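Local coordinates for ThiS/MoaD family protein (Amycolatopsis orientalis, PDB 4N6E) that probably serves as a ubiquitin-like sulphur-carrier protein (CysO), delivering sulphur to the thiosugar synthase BexX, with which it forms a complex, at residues A2-P8 / D77-I83; S20-K24 / D34-H39. One frame throughout, in Å; residues are numbered along the deposited sequence.

Contact 1: residues A2-P8 / D77-I83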
ATOM      1  N   ALA B   2      48.234 -36.401  -7.544  1.00 86.67           N
ATOM      2  CA  ALA B   2      46.877 -36.407  -8.165  1.00 86.46           C
ATOM      3  C   ALA B   2      46.345 -34.984  -8.304  1.00 88.62           C
ATOM      4  O   ALA B   2      46.987 -34.021  -7.875  1.00 87.25           O
ATOM      5  CB  ALA B   2      45.919 -37.258  -7.338  1.00 84.28           C
ATOM      6  N   VAL B   3      45.171 -34.867  -8.919  1.00 87.96           N
ATOM      7  CA  VAL B   3      44.508 -33.584  -9.098  1.00 83.77           C
ATOM      8  C   VAL B   3      43.325 -33.535  -8.145  1.00 80.83           C
ATOM      9  O   VAL B   3      42.378 -34.319  -8.285  1.00 71.70           O
ATOM     10  CB  VAL B   3      44.000 -33.414 -10.544  1.00 84.85           C
ATOM     11  CG1 VAL B   3      43.682 -31.955 -10.833  1.00 82.53           C
ATOM     12  CG2 VAL B   3      45.032 -33.937 -11.531  1.00 86.86           C
ATOM     13  N   THR B   4      43.383 -32.626  -7.174  1.00 77.08           N
ATOM     14  CA  THR B   4      42.283 -32.461  -6.219  1.00 77.54           C
ATOM     15  C   THR B   4      41.156 -31.578  -6.812  1.00 74.89           C
ATOM     16  O   THR B   4      41.383 -30.431  -7.197  1.00 74.00           O
ATOM     17  CB  THR B   4      42.788 -31.963  -4.836  1.00 82.00           C
ATOM     18  OG1 THR B   4      41.675 -31.775  -3.950  1.00 78.50           O
ATOM     19  CG2 THR B   4      43.609 -30.657  -4.937  1.00 83.92           C
ATOM     20  N   VAL B   5      39.948 -32.140  -6.888  1.00 71.49           N
ATOM     21  CA  VAL B   5      38.800 -31.512  -7.557  1.00 67.56           C
ATOM     22  C   VAL B   5      37.745 -31.055  -6.547  1.00 67.17           C
ATOM     23  O   VAL B   5      37.184 -31.884  -5.851  1.00 64.88           O
ATOM     24  CB  VAL B   5      38.133 -32.516  -8.520  1.00 65.50           C
ATOM     25  CG1 VAL B   5      36.865 -31.947  -9.137  1.00 64.95           C
ATOM     26  CG2 VAL B   5      39.108 -32.931  -9.607  1.00 67.43           C
ATOM     27  N   SER B   6      37.457 -29.752  -6.489  1.00 70.40           N
ATOM     28  CA  SER B   6      36.430 -29.212  -5.574  1.00 67.82           C
ATOM     29  C   SER B   6      35.005 -29.275  -6.151  1.00 68.00           C
ATOM     30  O   SER B   6      34.721 -28.704  -7.210  1.00 65.41           O
ATOM     31  CB  SER B   6      36.756 -27.772  -5.193  1.00 68.06           C
ATOM     32  OG  SER B   6      37.966 -27.711  -4.460  1.00 71.81           O
ATOM     33  N   ILE B   7      34.112 -29.963  -5.440  1.00 66.22           N
ATOM     34  CA  ILE B   7      32.711 -30.061  -5.851  1.00 65.09           C
ATOM     35  C   ILE B   7      31.924 -29.005  -5.086  1.00 63.99           C
ATOM     36  O   ILE B   7      32.136 -28.844  -3.882  1.00 66.70           O
ATOM     37  CB  ILE B   7      32.101 -31.447  -5.543  1.00 64.67           C
ATOM     38  CG1 ILE B   7      33.100 -32.569  -5.842  1.00 67.92           C
ATOM     39  CG2 ILE B   7      30.813 -31.661  -6.334  1.00 63.01           C
ATOM     40  CD1 ILE B   7      33.619 -32.588  -7.267  1.00 70.00           C
ATOM     41  N   PRO B   8      31.031 -28.270  -5.774  1.00 60.65           N
ATOM     42  CA  PRO B   8      30.117 -27.379  -5.064  1.00 59.71           C
ATOM     43  C   PRO B   8      28.925 -28.130  -4.433  1.00 57.59           C
ATOM     44  O   PRO B   8      28.374 -29.068  -5.030  1.00 48.66           O
ATOM     45  CB  PRO B   8      29.643 -26.426  -6.158  1.00 58.64           C
ATOM     46  CG  PRO B   8      29.667 -27.259  -7.384  1.00 60.20           C
ATOM     47  CD  PRO B   8      30.851 -28.178  -7.232  1.00 60.58           C
ATOM     48  N   ASP B  77      49.906 -32.531 -12.525  1.00 90.29           N
ATOM     49  CA  ASP B  77      49.684 -33.278 -11.289  1.00 85.81           C
ATOM     50  C   ASP B  77      49.912 -32.372 -10.087  1.00 83.80           C
ATOM     51  O   ASP B  77      50.974 -31.770  -9.965  1.00 80.94           O
ATOM     52  CB  ASP B  77      50.624 -34.477 -11.191  1.00 87.21           C
ATOM     53  CG  ASP B  77      50.304 -35.358 -10.003  1.00 88.08           C
ATOM     54  OD1 ASP B  77      49.398 -36.213 -10.139  1.00 84.55           O
ATOM     55  OD2 ASP B  77      50.936 -35.182  -8.935  1.00 86.56           O
ATOM     56  N   GLY B  78      48.926 -32.300  -9.193  1.00 85.31           N
ATOM     57  CA  GLY B  78      48.967 -31.380  -8.048  1.00 82.83           C
ATOM     58  C   GLY B  78      48.106 -30.137  -8.237  1.00 81.31           C
ATOM     59  O   GLY B  78      47.940 -29.347  -7.304  1.00 78.37           O
ATOM     60  N   ASP B  79      47.566 -29.961  -9.447  1.00 80.11           N
ATOM     61  CA  ASP B  79      46.653 -28.858  -9.743  1.00 81.36           C
ATOM     62  C   ASP B  79      45.333 -29.047  -8.996  1.00 80.78           C
ATOM     63  O   ASP B  79      44.922 -30.178  -8.731  1.00 84.28           O
ATOM     64  CB  ASP B  79      46.368 -28.769 -11.257  1.00 81.37           C
ATOM     65  CG  ASP B  79      47.501 -28.103 -12.049  1.00 79.82           C
ATOM     66  OD1 ASP B  79      48.404 -27.480 -11.454  1.00 74.52           O
ATOM     67  OD2 ASP B  79      47.472 -28.188 -13.294  1.00 79.85           O
ATOM     68  N   THR B  80      44.690 -27.933  -8.648  1.00 80.24           N
ATOM     69  CA  THR B  80      43.329 -27.943  -8.100  1.00 76.08           C
ATOM     70  C   THR B  80      42.340 -27.517  -9.182  1.00 69.83           C
ATOM     71  O   THR B  80      42.569 -26.526  -9.876  1.00 71.66           O
ATOM     72  CB  THR B  80      43.186 -26.985  -6.901  1.00 78.25           C
ATOM     73  OG1 THR B  80      44.070 -27.397  -5.852  1.00 78.42           O
ATOM     74  CG2 THR B  80      41.742 -26.979  -6.366  1.00 80.00           C
ATOM     75  N   LEU B  81      41.242 -28.256  -9.306  1.00 62.47           N
ATOM     76  CA  LEU B  81      40.232 -27.981 -10.317  1.00 59.74           C
ATOM     77  C   LEU B  81      38.877 -27.687  -9.652  1.00 61.18           C
ATOM     78  O   LEU B  81      38.273 -28.570  -9.027  1.00 54.19           O
ATOM     79  CB  LEU B  81      40.133 -29.160 -11.285  1.00 59.94           C
ATOM     80  CG  LEU B  81      39.307 -28.945 -12.562  1.00 63.85           C
ATOM     81  CD1 LEU B  81      40.016 -29.514 -13.780  1.00 64.40           C
ATOM     82  CD2 LEU B  81      37.902 -29.529 -12.461  1.00 63.69           C
ATOM     83  N   THR B  82      38.408 -26.442  -9.787  1.00 58.53           N
ATOM     84  CA  THR B  82      37.170 -26.009  -9.152  1.00 55.13           C
ATOM     85  C   THR B  82      36.022 -25.935 -10.142  1.00 52.38           C
ATOM     86  O   THR B  82      36.178 -25.387 -11.222  1.00 55.32           O
ATOM     87  CB  THR B  82      37.314 -24.622  -8.521  1.00 57.24           C
ATOM     88  OG1 THR B  82      38.529 -24.552  -7.771  1.00 59.50           O
ATOM     89  CG2 THR B  82      36.142 -24.343  -7.603  1.00 58.64           C
ATOM     90  N   ILE B  83      34.868 -26.469  -9.746  1.00 50.99           N
ATOM     91  CA  ILE B  83      33.619 -26.341 -10.496  1.00 47.58           C
ATOM     92  C   ILE B  83      32.726 -25.297  -9.834  1.00 44.92           C
ATOM     93  O   ILE B  83      32.409 -25.397  -8.656  1.00 45.53           O
ATOM     94  CB  ILE B  83      32.859 -27.667 -10.559  1.00 46.74           C
ATOM     95  CG1 ILE B  83      33.791 -28.785 -11.029  1.00 47.77           C
ATOM     96  CG2 ILE B  83      31.656 -27.529 -11.485  1.00 47.80           C
ATOM     97  CD1 ILE B  83      33.133 -30.149 -11.147  1.00 48.86           C
TER
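With strands 3-6 and 80-83 running the same way, Thr-4 and Ser-6 stand opposite Thr-80 and Thr-82 in parallel register, and their backbone N and O bond to the flanking Asp-79, Leu-81 and Ile-83. Leu-81 N gives a nearly straight bond to Thr-4 O (3.0 Å, 163° at the hydrogen), and Ser-6 N reaches Leu-81 O at 2.9 Å. The ladder slackens at either end: Thr-4 N to Asp-79 O (3.3 Å) and Ile-83 N to Ser-6 O (3.4 Å) are both weak. Beyond the weak bond at Thr-4, Gly-78 N meets Ala-2 O (2.9 Å) from above the carbonyl plane. Gly-78 has a positive phi that would press any side chain against the carbonyl O before it, so the backbone here calls for glycine. Asp-77 finishes this end: with CG anti to its own N (chi1 -173°), the carboxylate turns its OD1 to Ala-2 N at 2.9 Å, on the syn side and 30° out of its plane. Asp-79 spends its carboxylate elsewhere, OD1 on Asn-61 ND2 and OD2 on Lys-76 N.

Side chains sort by face. Thr-4 and Thr-80 lie alongside each other, Thr-4 CG2 against Thr-80 OG1, on the face they share with Ser-6 and Thr-82. On the other, Val-5 CG1 sits 4.2 Å from Leu-81 CD2. Past the last bond, CD of the Pro-8 ring lies 3.9 Å from Ile-83 CB.

This is the central parallel pair of a ubiquitin-like beta-grasp sheet. Val-3 and Val-5 bond by their backbones to Ala-23 and Val-21 of strand 20-23, Thr-80 and Thr-82 to Asn-61 and Tyr-59, and Asn-61 OD1 also takes Thr-80 N, while Ile-31 of helix 28-38 packs on Val-3, Val-5 and Leu-81.

Contact 2: residues S20-K24 / D34-H39; sequences SVEAK and DVESRH
Lys-24 N donates to Asp-34 OD2 at 2.8 Å, a fairly straight bond (156° at the hydrogen) that comes down on the carboxylate from above its plane. Asp-34 carries CG anti to its own backbone N (chi1 -171°), which swings the acid off the helix and over the end of strand 20-23, where OD2 also lies against CA and CB of Ala-23. With an alanine in place of Asp-34, Lys-24 N would probably lose this acceptor, and the strand end its polar tie to the helix. The backbone O of Asp-34 is occupied too, taking Ser-37 OG at 2.6 Å from one turn further on.

Next to the acid, toward Val-21, the contact turns apolar. Val-35 CG2 serves two partners: it meets Val-21 CG2 at 3.7 Å, the two side chains roughly perpendicular, and Ala-23 CB at 4.0 Å. Here the helix of the beta-grasp fold lies across the edge strand of its sheet, the two axes 8.8 Å apart at their closest and set at 115°. Ile-42 of helix 42-46 closes on Val-35 from beyond, and Val-5 of the next strand backs Val-21.

Towards the helix C-terminus, Val-21 turns its other methyl, CG1, to the imidazole of His-39, 3.8 Å from NE2; the two side chains run antiparallel alongside one another. One face of that ring has Arg-38 CB 3.5 Å above its plane, near the rim. Arg-38 itself, bent at chi2 and chi3, stretches along the outer side of the strand and brings NH2 to 3.7 Å from Glu-22 CB. NH2 also nears Glu-22 O, though at an angle too poor for a hydrogen bond.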
ATOM      1  N   SER B  20      35.107 -32.940  -2.125  1.00 88.43           N
ATOM      2  CA  SER B  20      36.376 -33.030  -2.825  1.00 84.12           C
ATOM      3  C   SER B  20      36.586 -34.454  -3.332  1.00 85.43           C
ATOM      4  O   SER B  20      36.174 -35.410  -2.677  1.00 90.17           O
ATOM      5  CB  SER B  20      37.514 -32.639  -1.885  1.00 79.83           C
ATOM      6  OG  SER B  20      38.741 -33.151  -2.358  1.00 81.27           O
ATOM      7  N   VAL B  21      37.203 -34.593  -4.503  1.00 82.97           N
ATOM      8  CA  VAL B  21      37.601 -35.903  -5.013  1.00 82.26           C
ATOM      9  C   VAL B  21      38.993 -35.863  -5.644  1.00 83.20           C
ATOM     10  O   VAL B  21      39.462 -34.810  -6.082  1.00 79.61           O
ATOM     11  CB  VAL B  21      36.592 -36.477  -6.033  1.00 81.45           C
ATOM     12  CG1 VAL B  21      35.185 -36.498  -5.453  1.00 81.73           C
ATOM     13  CG2 VAL B  21      36.620 -35.702  -7.338  1.00 82.87           C
ATOM     14  N   GLU B  22      39.641 -37.026  -5.672  1.00 83.08           N
ATOM     15  CA  GLU B  22      40.944 -37.188  -6.301  1.00 78.40           C
ATOM     16  C   GLU B  22      40.769 -37.677  -7.729  1.00 73.14           C
ATOM     17  O   GLU B  22      39.779 -38.342  -8.056  1.00 65.30           O
ATOM     18  CB  GLU B  22      41.795 -38.182  -5.514  1.00 83.02           C
ATOM     19  CG  GLU B  22      42.212 -37.693  -4.140  1.00 86.84           C
ATOM     20  CD  GLU B  22      43.117 -36.481  -4.215  1.00 89.58           C
ATOM     21  OE1 GLU B  22      44.352 -36.657  -4.235  1.00 91.71           O
ATOM     22  OE2 GLU B  22      42.587 -35.353  -4.278  1.00 92.98           O
ATOM     23  N   ALA B  23      41.732 -37.338  -8.582  1.00 72.50           N
ATOM     24  CA  ALA B  23      41.672 -37.738  -9.985  1.00 72.04           C
ATOM     25  C   ALA B  23      43.018 -37.625 -10.715  1.00 68.74           C
ATOM     26  O   ALA B  23      44.000 -37.076 -10.192  1.00 58.71           O
ATOM     27  CB  ALA B  23      40.602 -36.929 -10.711  1.00 74.09           C
ATOM     28  N   LYS B  24      43.027 -38.171 -11.930  1.00 71.38           N
ATOM     29  CA  LYS B  24      44.207 -38.216 -12.787  1.00 75.49           C
ATOM     30  C   LYS B  24      43.810 -37.866 -14.218  1.00 71.87           C
ATOM     31  O   LYS B  24      42.775 -38.333 -14.725  1.00 66.31           O
ATOM     32  CB  LYS B  24      44.838 -39.617 -12.756  1.00 81.31           C
ATOM     33  CG  LYS B  24      45.531 -39.958 -11.447  1.00 85.67           C
ATOM     34  CD  LYS B  24      45.898 -41.436 -11.355  1.00 91.49           C
ATOM     35  CE  LYS B  24      46.327 -41.821  -9.943  1.00 94.40           C
ATOM     36  NZ  LYS B  24      47.468 -41.000  -9.437  1.00 93.58           N
ATOM     37  N   ASP B  34      37.449 -39.142 -15.696  1.00 68.48           N
ATOM     38  CA  ASP B  34      38.019 -39.901 -14.570  1.00 71.37           C
ATOM     39  C   ASP B  34      37.151 -39.815 -13.307  1.00 77.57           C
ATOM     40  O   ASP B  34      37.131 -40.742 -12.490  1.00 86.20           O
ATOM     41  CB  ASP B  34      39.435 -39.381 -14.264  1.00 70.57           C
ATOM     42  CG  ASP B  34      40.188 -40.248 -13.267  1.00 72.17           C
ATOM     43  OD1 ASP B  34      40.307 -41.471 -13.512  1.00 71.20           O
ATOM     44  OD2 ASP B  34      40.682 -39.700 -12.250  1.00 68.74           O
ATOM     45  N   VAL B  35      36.450 -38.695 -13.145  1.00 80.35           N
ATOM     46  CA  VAL B  35      35.543 -38.499 -12.016  1.00 79.27           C
ATOM     47  C   VAL B  35      34.199 -39.191 -12.296  1.00 78.61           C
ATOM     48  O   VAL B  35      33.623 -39.805 -11.399  1.00 73.32           O
ATOM     49  CB  VAL B  35      35.388 -36.990 -11.683  1.00 80.06           C
ATOM     50  CG1 VAL B  35      34.125 -36.708 -10.884  1.00 82.01           C
ATOM     51  CG2 VAL B  35      36.602 -36.496 -10.907  1.00 77.76           C
ATOM     52  N   GLU B  36      33.721 -39.098 -13.538  1.00 79.25           N
ATOM     53  CA  GLU B  36      32.505 -39.795 -13.980  1.00 81.76           C
ATOM     54  C   GLU B  36      32.571 -41.295 -13.684  1.00 88.88           C
ATOM     55  O   GLU B  36      31.584 -41.906 -13.265  1.00 90.90           O
ATOM     56  CB  GLU B  36      32.300 -39.582 -15.488  1.00 80.53           C
ATOM     57  CG  GLU B  36      31.096 -40.287 -16.104  1.00 81.10           C
ATOM     58  CD  GLU B  36      29.768 -39.630 -15.756  1.00 88.39           C
ATOM     59  OE1 GLU B  36      28.911 -39.502 -16.657  1.00 86.72           O
ATOM     60  OE2 GLU B  36      29.573 -39.233 -14.586  1.00 92.79           O
ATOM     61  N   SER B  37      33.748 -41.873 -13.914  1.00 94.45           N
ATOM     62  CA  SER B  37      33.974 -43.309 -13.751  1.00 90.84           C
ATOM     63  C   SER B  37      33.718 -43.764 -12.317  1.00 86.82           C
ATOM     64  O   SER B  37      33.250 -44.873 -12.094  1.00 84.85           O
ATOM     65  CB  SER B  37      35.408 -43.666 -14.163  1.00 87.96           C
ATOM     66  OG  SER B  37      36.354 -43.157 -13.233  1.00 83.65           O
ATOM     67  N   ARG B  38      34.038 -42.905 -11.354  1.00 86.59           N
ATOM     68  CA  ARG B  38      33.719 -43.168  -9.958  1.00 91.03           C
ATOM     69  C   ARG B  38      32.285 -42.744  -9.615  1.00 94.34           C
ATOM     70  O   ARG B  38      31.558 -43.479  -8.942  1.00 95.79           O
ATOM     71  CB  ARG B  38      34.670 -42.415  -9.032  1.00 91.47           C
ATOM     72  CG  ARG B  38      36.153 -42.639  -9.273  1.00 93.38           C
ATOM     73  CD  ARG B  38      36.895 -42.506  -7.950  1.00 98.37           C
ATOM     74  NE  ARG B  38      38.190 -41.841  -8.055  1.00103.11           N
ATOM     75  CZ  ARG B  38      38.992 -41.597  -7.019  1.00108.68           C
ATOM     76  NH1 ARG B  38      38.646 -41.962  -5.786  1.00111.51           N
ATOM     77  NH2 ARG B  38      40.151 -40.984  -7.214  1.00113.14           N
ATOM     78  N   HIS B  39      31.891 -41.558 -10.082  1.00 93.08           N
ATOM     79  CA  HIS B  39      30.661 -40.903  -9.642  1.00 85.39           C
ATOM     80  C   HIS B  39      29.740 -40.600 -10.814  1.00 85.24           C
ATOM     81  O   HIS B  39      29.664 -39.460 -11.268  1.00 85.32           O
ATOM     82  CB  HIS B  39      31.013 -39.601  -8.935  1.00 83.25           C
ATOM     83  CG  HIS B  39      31.934 -39.776  -7.768  1.00 84.58           C
ATOM     84  ND1 HIS B  39      31.525 -40.325  -6.572  1.00 88.62           N
ATOM     85  CD2 HIS B  39      33.237 -39.453  -7.606  1.00 84.99           C
ATOM     86  CE1 HIS B  39      32.541 -40.342  -5.726  1.00 87.31           C
ATOM     87  NE2 HIS B  39      33.592 -39.817  -6.329  1.00 86.29           N
TER

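In the fold
Both contacts reach the same five-stranded sheet; contact 1 joins two of its strands, contact 2 its edge strand to the helix that crosses it. Strands 3-6 and 20-23 are neighbours, joined antiparallel by probable hydrogen bonds from Val-3 N to Ala-23 O and Val-5 N to Val-21 O. Contact 1, in the sheet's middle, rests on backbone pairing; contact 2, at its edge, on side-chain packing and a single carboxylate-to-backbone bond. In contact 1 the buried valines and Leu-81 pack against helix 28-38, whereas in contact 2 that helix supplies one side of the buried part; in both the polar residues lie nearer the surface. Along the chain, contact 2 is nested within the loop that contact 1 closes.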